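Side-chain contacts in diol-dehydratase (Roseburia inulinivorans, PDB 5I2A), which probably catalyses the B12-independent dehydration of 1,2-propanediol as a glycyl radical enzyme: residues Glu491-Tyr496 / Asp563-Ile568; Glu463-Asn468 / Arg497-Tyr502. All coordinates share one frame; numbering follows the deposited sequence.

Contact 1: residues Glu491-Tyr496 / Asp563-Ile568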
loop_
_atom_site.group_PDB
_atom_site.type_symbol
_atom_site.label_atom_id
_atom_site.label_comp_id
_atom_site.label_asym_id
_atom_site.label_seq_id
_atom_site.Cartn_x
_atom_site.Cartn_y
_atom_site.Cartn_z
ATOM N N GLU A 491 14.263 -37.986 -22.940
ATOM C CA GLU A 491 12.915 -37.448 -23.137
ATOM C C GLU A 491 12.109 -37.451 -21.842
ATOM O O GLU A 491 11.350 -36.520 -21.567
ATOM C CB GLU A 491 12.156 -38.237 -24.204
ATOM C CG GLU A 491 12.441 -37.798 -25.636
ATOM C CD GLU A 491 11.666 -38.618 -26.654
ATOM O OE1 GLU A 491 12.254 -38.973 -27.692
ATOM O OE2 GLU A 491 10.475 -38.910 -26.414
ATOM N N PHE A 492 12.260 -38.513 -21.064
ATOM C CA PHE A 492 11.641 -38.573 -19.748
ATOM C C PHE A 492 12.210 -37.456 -18.871
ATOM O O PHE A 492 11.458 -36.741 -18.233
ATOM C CB PHE A 492 11.865 -39.941 -19.100
ATOM C CG PHE A 492 11.113 -40.137 -17.802
ATOM C CD1 PHE A 492 11.579 -39.578 -16.618
ATOM C CD2 PHE A 492 9.966 -40.906 -17.762
ATOM C CE1 PHE A 492 10.896 -39.751 -15.427
ATOM C CE2 PHE A 492 9.281 -41.100 -16.575
ATOM C CZ PHE A 492 9.747 -40.514 -15.404
ATOM N N MET A 493 13.537 -37.320 -18.848
ATOM C CA MET A 493 14.208 -36.303 -18.029
ATOM C C MET A 493 13.720 -34.910 -18.358
ATOM O O MET A 493 13.485 -34.103 -17.464
ATOM C CB MET A 493 15.729 -36.344 -18.220
ATOM C CG MET A 493 16.471 -37.148 -17.185
ATOM S SD MET A 493 16.347 -36.471 -15.523
ATOM C CE MET A 493 18.004 -35.908 -15.210
ATOM N N GLU A 494 13.586 -34.640 -19.655
ATOM C CA GLU A 494 13.112 -33.357 -20.134
ATOM C C GLU A 494 11.670 -33.101 -19.688
ATOM O O GLU A 494 11.324 -31.991 -19.287
ATOM C CB GLU A 494 13.242 -33.286 -21.660
ATOM C CG GLU A 494 12.681 -32.022 -22.289
ATOM C CD GLU A 494 13.366 -30.749 -21.808
ATOM O OE1 GLU A 494 14.477 -30.815 -21.253
ATOM O OE2 GLU A 494 12.783 -29.665 -21.989
ATOM N N ALA A 495 10.833 -34.129 -19.744
ATOM C CA ALA A 495 9.476 -34.008 -19.230
ATOM C C ALA A 495 9.486 -33.660 -17.727
ATOM O O ALA A 495 8.717 -32.811 -17.272
ATOM C CB ALA A 495 8.698 -35.297 -19.478
ATOM N N TYR A 496 10.363 -34.315 -16.969
ATOM C CA TYR A 496 10.492 -34.032 -15.545
ATOM C C TYR A 496 10.968 -32.601 -15.309
ATOM O O TYR A 496 10.440 -31.908 -14.439
ATOM C CB TYR A 496 11.445 -35.018 -14.869
ATOM C CG TYR A 496 11.658 -34.742 -13.395
ATOM C CD1 TYR A 496 10.587 -34.701 -12.508
ATOM C CD2 TYR A 496 12.926 -34.530 -12.889
ATOM C CE1 TYR A 496 10.787 -34.451 -11.151
ATOM C CE2 TYR A 496 13.132 -34.274 -11.540
ATOM C CZ TYR A 496 12.068 -34.235 -10.683
ATOM O OH TYR A 496 12.291 -33.974 -9.362
ATOM N N ASP A 563 17.300 -41.824 -7.342
ATOM C CA ASP A 563 17.183 -43.270 -7.432
ATOM C C ASP A 563 16.057 -43.662 -8.385
ATOM O O ASP A 563 16.196 -44.614 -9.158
ATOM C CB ASP A 563 16.953 -43.870 -6.054
ATOM C CG ASP A 563 18.220 -43.885 -5.197
ATOM O OD1 ASP A 563 19.335 -43.984 -5.756
ATOM O OD2 ASP A 563 18.092 -43.796 -3.964
ATOM N N SER A 564 14.949 -42.921 -8.328
ATOM C CA SER A 564 13.836 -43.121 -9.258
ATOM C C SER A 564 14.278 -42.989 -10.712
ATOM O O SER A 564 13.974 -43.851 -11.547
ATOM C CB SER A 564 12.702 -42.130 -8.973
ATOM O OG SER A 564 12.020 -42.488 -7.782
ATOM N N LEU A 565 15.001 -41.915 -11.006
ATOM C CA LEU A 565 15.486 -41.688 -12.358
ATOM C C LEU A 565 16.478 -42.778 -12.771
ATOM O O LEU A 565 16.492 -43.199 -13.925
ATOM C CB LEU A 565 16.138 -40.313 -12.482
ATOM C CG LEU A 565 15.223 -39.098 -12.318
ATOM C CD1 LEU A 565 16.056 -37.845 -12.326
ATOM C CD2 LEU A 565 14.174 -39.046 -13.429
ATOM N N TYR A 566 17.304 -43.227 -11.834
ATOM C CA TYR A 566 18.233 -44.310 -12.124
ATOM C C TYR A 566 17.486 -45.611 -12.480
ATOM O O TYR A 566 17.818 -46.269 -13.449
ATOM C CB TYR A 566 19.180 -44.542 -10.946
ATOM C CG TYR A 566 20.254 -45.558 -11.256
ATOM C CD1 TYR A 566 21.360 -45.213 -12.027
ATOM C CD2 TYR A 566 20.152 -46.864 -10.800
ATOM C CE1 TYR A 566 22.344 -46.141 -12.323
ATOM C CE2 TYR A 566 21.132 -47.798 -11.091
ATOM C CZ TYR A 566 22.222 -47.430 -11.851
ATOM O OH TYR A 566 23.186 -48.352 -12.147
ATOM N N THR A 567 16.486 -45.972 -11.685
ATOM C CA THR A 567 15.616 -47.100 -12.008
ATOM C C THR A 567 15.088 -47.027 -13.448
ATOM O O THR A 567 15.174 -47.991 -14.217
ATOM C CB THR A 567 14.427 -47.160 -11.063
ATOM O OG1 THR A 567 14.863 -47.620 -9.782
ATOM C CG2 THR A 567 13.332 -48.092 -11.611
ATOM N N ILE A 568 14.563 -45.863 -13.805
ATOM C CA ILE A 568 13.950 -45.661 -15.110
ATOM C C ILE A 568 14.979 -45.775 -16.219
ATOM O O ILE A 568 14.752 -46.456 -17.216
ATOM C CB ILE A 568 13.252 -44.299 -15.183
ATOM C CG1 ILE A 568 12.070 -44.285 -14.208
ATOM C CG2 ILE A 568 12.785 -43.997 -16.608
ATOM C CD1 ILE A 568 11.628 -42.904 -13.813
#

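Contact 2: residues Glu463-Asn468 / Arg497-Tyr502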
loop_
_atom_site.group_PDB
_atom_site.type_symbol
_atom_site.label_atom_id
_atom_site.label_comp_id
_atom_site.label_asym_id
_atom_site.label_seq_id
_atom_site.Cartn_x
_atom_site.Cartn_y
_atom_site.Cartn_z
ATOM N N GLU A 463 5.839 -37.817 -10.357
ATOM C CA GLU A 463 4.573 -38.524 -10.524
ATOM C C GLU A 463 3.774 -37.969 -11.705
ATOM O O GLU A 463 3.121 -38.726 -12.414
ATOM C CB GLU A 463 3.736 -38.448 -9.256
ATOM C CG GLU A 463 4.286 -39.272 -8.112
ATOM C CD GLU A 463 3.309 -39.361 -6.954
ATOM O OE1 GLU A 463 3.222 -38.405 -6.158
ATOM O OE2 GLU A 463 2.609 -40.379 -6.856
ATOM N N MET A 464 3.847 -36.658 -11.928
ATOM C CA MET A 464 3.129 -36.052 -13.045
ATOM C C MET A 464 3.697 -36.482 -14.403
ATOM O O MET A 464 2.979 -36.494 -15.399
ATOM C CB MET A 464 3.135 -34.524 -12.940
ATOM C CG MET A 464 2.243 -33.962 -11.832
ATOM S SD MET A 464 0.514 -34.525 -11.839
ATOM C CE MET A 464 0.554 -35.854 -10.633
ATOM N N VAL A 465 4.969 -36.849 -14.456
ATOM C CA VAL A 465 5.500 -37.332 -15.726
ATOM C C VAL A 465 4.805 -38.644 -16.098
ATOM O O VAL A 465 4.431 -38.841 -17.251
ATOM C CB VAL A 465 7.026 -37.530 -15.697
ATOM C CG1 VAL A 465 7.521 -38.069 -17.048
ATOM C CG2 VAL A 465 7.718 -36.213 -15.385
ATOM N N PHE A 466 4.605 -39.516 -15.111
ATOM C CA PHE A 466 3.944 -40.801 -15.335
ATOM C C PHE A 466 2.483 -40.611 -15.722
ATOM O O PHE A 466 1.964 -41.314 -16.586
ATOM C CB PHE A 466 4.040 -41.700 -14.087
ATOM C CG PHE A 466 5.381 -42.379 -13.935
ATOM C CD1 PHE A 466 5.663 -43.546 -14.631
ATOM C CD2 PHE A 466 6.357 -41.849 -13.105
ATOM C CE1 PHE A 466 6.899 -44.180 -14.506
ATOM C CE2 PHE A 466 7.585 -42.465 -12.979
ATOM C CZ PHE A 466 7.862 -43.639 -13.683
ATOM N N SER A 467 1.831 -39.649 -15.083
ATOM C CA SER A 467 0.396 -39.468 -15.253
ATOM C C SER A 467 0.039 -38.396 -16.272
ATOM O O SER A 467 -1.119 -38.036 -16.386
ATOM C CB SER A 467 -0.248 -39.114 -13.918
ATOM O OG SER A 467 0.079 -37.781 -13.560
ATOM N N ASN A 468 1.031 -37.883 -16.995
ATOM C CA ASN A 468 0.805 -36.799 -17.955
ATOM C C ASN A 468 0.017 -35.637 -17.343
ATOM O O ASN A 468 -0.925 -35.101 -17.944
ATOM C CB ASN A 468 0.091 -37.326 -19.208
ATOM C CG ASN A 468 0.140 -36.341 -20.367
ATOM O OD1 ASN A 468 0.953 -35.419 -20.383
ATOM N ND2 ASN A 468 -0.723 -36.544 -21.350
ATOM N N ARG A 497 11.948 -32.158 -16.097
ATOM C CA ARG A 497 12.461 -30.788 -15.966
ATOM C C ARG A 497 11.315 -29.781 -16.126
ATOM O O ARG A 497 11.212 -28.814 -15.363
ATOM C CB ARG A 497 13.568 -30.502 -16.987
ATOM C CG ARG A 497 14.312 -29.182 -16.749
ATOM C CD ARG A 497 15.230 -28.809 -17.915
ATOM N NE ARG A 497 14.473 -28.558 -19.135
ATOM C CZ ARG A 497 13.870 -27.408 -19.421
ATOM N NH1 ARG A 497 13.934 -26.390 -18.576
ATOM N NH2 ARG A 497 13.208 -27.271 -20.557
ATOM N N LYS A 498 10.436 -30.034 -17.092
ATOM C CA LYS A 498 9.339 -29.107 -17.366
ATOM C C LYS A 498 8.258 -29.147 -16.287
ATOM O O LYS A 498 7.712 -28.109 -15.927
ATOM C CB LYS A 498 8.707 -29.393 -18.735
ATOM C CG LYS A 498 9.580 -29.071 -19.961
ATOM C CD LYS A 498 8.920 -29.659 -21.212
ATOM C CE LYS A 498 9.745 -29.474 -22.468
ATOM N NZ LYS A 498 9.224 -30.304 -23.596
ATOM N N GLN A 499 7.930 -30.339 -15.791
ATOM C CA GLN A 499 6.999 -30.443 -14.674
ATOM C C GLN A 499 7.539 -29.663 -13.472
ATOM O O GLN A 499 6.787 -29.026 -12.749
ATOM C CB GLN A 499 6.757 -31.903 -14.277
ATOM C CG GLN A 499 5.935 -32.699 -15.265
ATOM C CD GLN A 499 4.490 -32.264 -15.280
ATOM O OE1 GLN A 499 4.039 -31.515 -14.410
ATOM N NE2 GLN A 499 3.754 -32.733 -16.263
ATOM N N MET A 500 8.848 -29.740 -13.266
ATOM C CA MET A 500 9.480 -29.044 -12.162
ATOM C C MET A 500 9.370 -27.536 -12.362
ATOM O O MET A 500 8.929 -26.832 -11.469
ATOM C CB MET A 500 10.943 -29.467 -12.029
ATOM C CG MET A 500 11.099 -30.880 -11.465
ATOM S SD MET A 500 10.826 -30.932 -9.680
ATOM C CE MET A 500 12.373 -30.252 -9.098
ATOM N N LEU A 501 9.759 -27.062 -13.544
ATOM C CA LEU A 501 9.788 -25.632 -13.832
ATOM C C LEU A 501 8.407 -25.005 -13.694
ATOM O O LEU A 501 8.259 -23.957 -13.076
ATOM C CB LEU A 501 10.352 -25.373 -15.231
ATOM C CG LEU A 501 10.582 -23.908 -15.608
ATOM C CD1 LEU A 501 11.483 -23.206 -14.605
ATOM C CD2 LEU A 501 11.152 -23.795 -17.016
ATOM N N TYR A 502 7.395 -25.661 -14.252
ATOM C CA TYR A 502 6.027 -25.159 -14.154
ATOM C C TYR A 502 5.589 -24.963 -12.703
ATOM O O TYR A 502 5.070 -23.907 -12.332
ATOM C CB TYR A 502 5.058 -26.107 -14.853
ATOM C CG TYR A 502 3.614 -25.643 -14.815
ATOM C CD1 TYR A 502 3.182 -24.602 -15.624
ATOM C CD2 TYR A 502 2.692 -26.243 -13.968
ATOM C CE1 TYR A 502 1.868 -24.183 -15.597
ATOM C CE2 TYR A 502 1.372 -25.826 -13.933
ATOM C CZ TYR A 502 0.968 -24.796 -14.748
ATOM O OH TYR A 502 -0.342 -24.380 -14.729
#

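Contact 1: residues Glu491-Tyr496 / Asp563-Ile568
Ile-568 lies against one face of the Phe-492 ring, and this pair forms the tight part of the packing of helix 489-521 on helix 558-574, nearly antiparallel (152° between segment axes). Ile-568 CG2 sits over the ring centre, 4.3 Å above the plane, while CD1, on the same side, hangs past the rim at the far end of the ring, 3.4 Å from Phe-492 CZ. The ring is brought there by a chi1 of -173°, which sets CG opposite the backbone N. Leu-565 meets the ring obliquely, its CD2 3.9 Å from Phe-492 CE1. The other branch of this leucine turns to Met-493, whose bent chain runs across it at roughly a right angle and places SD 3.5 Å from Leu-565 CD1. Packing slackens toward Tyr-496, whose nearest approach is 4.6 Å, from Tyr-496 CD2 to Leu-565 CD1; its OH bonds instead to the carbonyl of Met-458. Farther round, partly exposed Glu-494 forms a salt bridge with Arg-497. Met-580 of helix 580-588 touches both Phe-492 and Ile-568. With no hydrogen bond between the segments, the chemistry implies cohesion by shape and burial of carbon and sulfur, while Thr-567 OG1 bonds elsewhere, to the Pro-710 carbonyl.

Contact 2: residues Glu463-Asn468 / Arg497-Tyr502
The side-chain amide of Gln-499 is the flat group here, and Met-464 CB covers one of its faces, standing almost straight above CD at 3.5 Å. Met-464 CB is also 3.5 Å from Gln-499 OE1, so an aliphatic carbon rests on the amide without any hydrogen bond between the segments. The polar atoms of the amide find their partners in the connection between the two helices: OE1 pairs with the hydroxyl of Ser-477, and NE2 with the carbonyl of Ile-478 and with Thr-480 OG1. Three bonds of this kind should fix the rotation of the amide and hence the face it presents to Met-464. A bend at chi2 (-70°) turns the amide of Gln-499 onto Met-464. Its CG takes up the apolar part of the contact, 3.9 Å from Val-465 CG2, as the two side chains slant past each other. Beyond CB, Met-464 bends away from Gln-499, and its side chain also touches Phe-153. Asn-468 is the first residue to leave helical phi/psi, where positive phi and two bonds back into the last turn make a Schellman motif; Asn-468 OD1 accepts from Gly-481 N. A buried amide has its hydrogen-bonding needs met by the connection that joins the helices, which implies that Gln-499 ties this connection to helix 489-521 while its aliphatic stem and face serve as packing surface.

Overall arrangement
Following the chain from the N terminus, residues 463-468 come first, near the end of helix 459-467. A connection carrying two short strands leads into helix 489-521, and contact 2 closes a span of 28 residues, made of this connection and the first turns of that helix. Contact 1 starts on the same helix, one turn or so earlier, and closes a longer loop of 66 residues that includes strand 548-556 before reaching helix 558-574. The closures cross instead of nesting. Their centres lie 10 Å apart, and they merge: Val-465 packs on Phe-492 and Tyr-496, while Phe-466 meets Phe-492 edge-to-face and also touches Ile-568. Together they join three helices within the pyruvate formate lyase-like region.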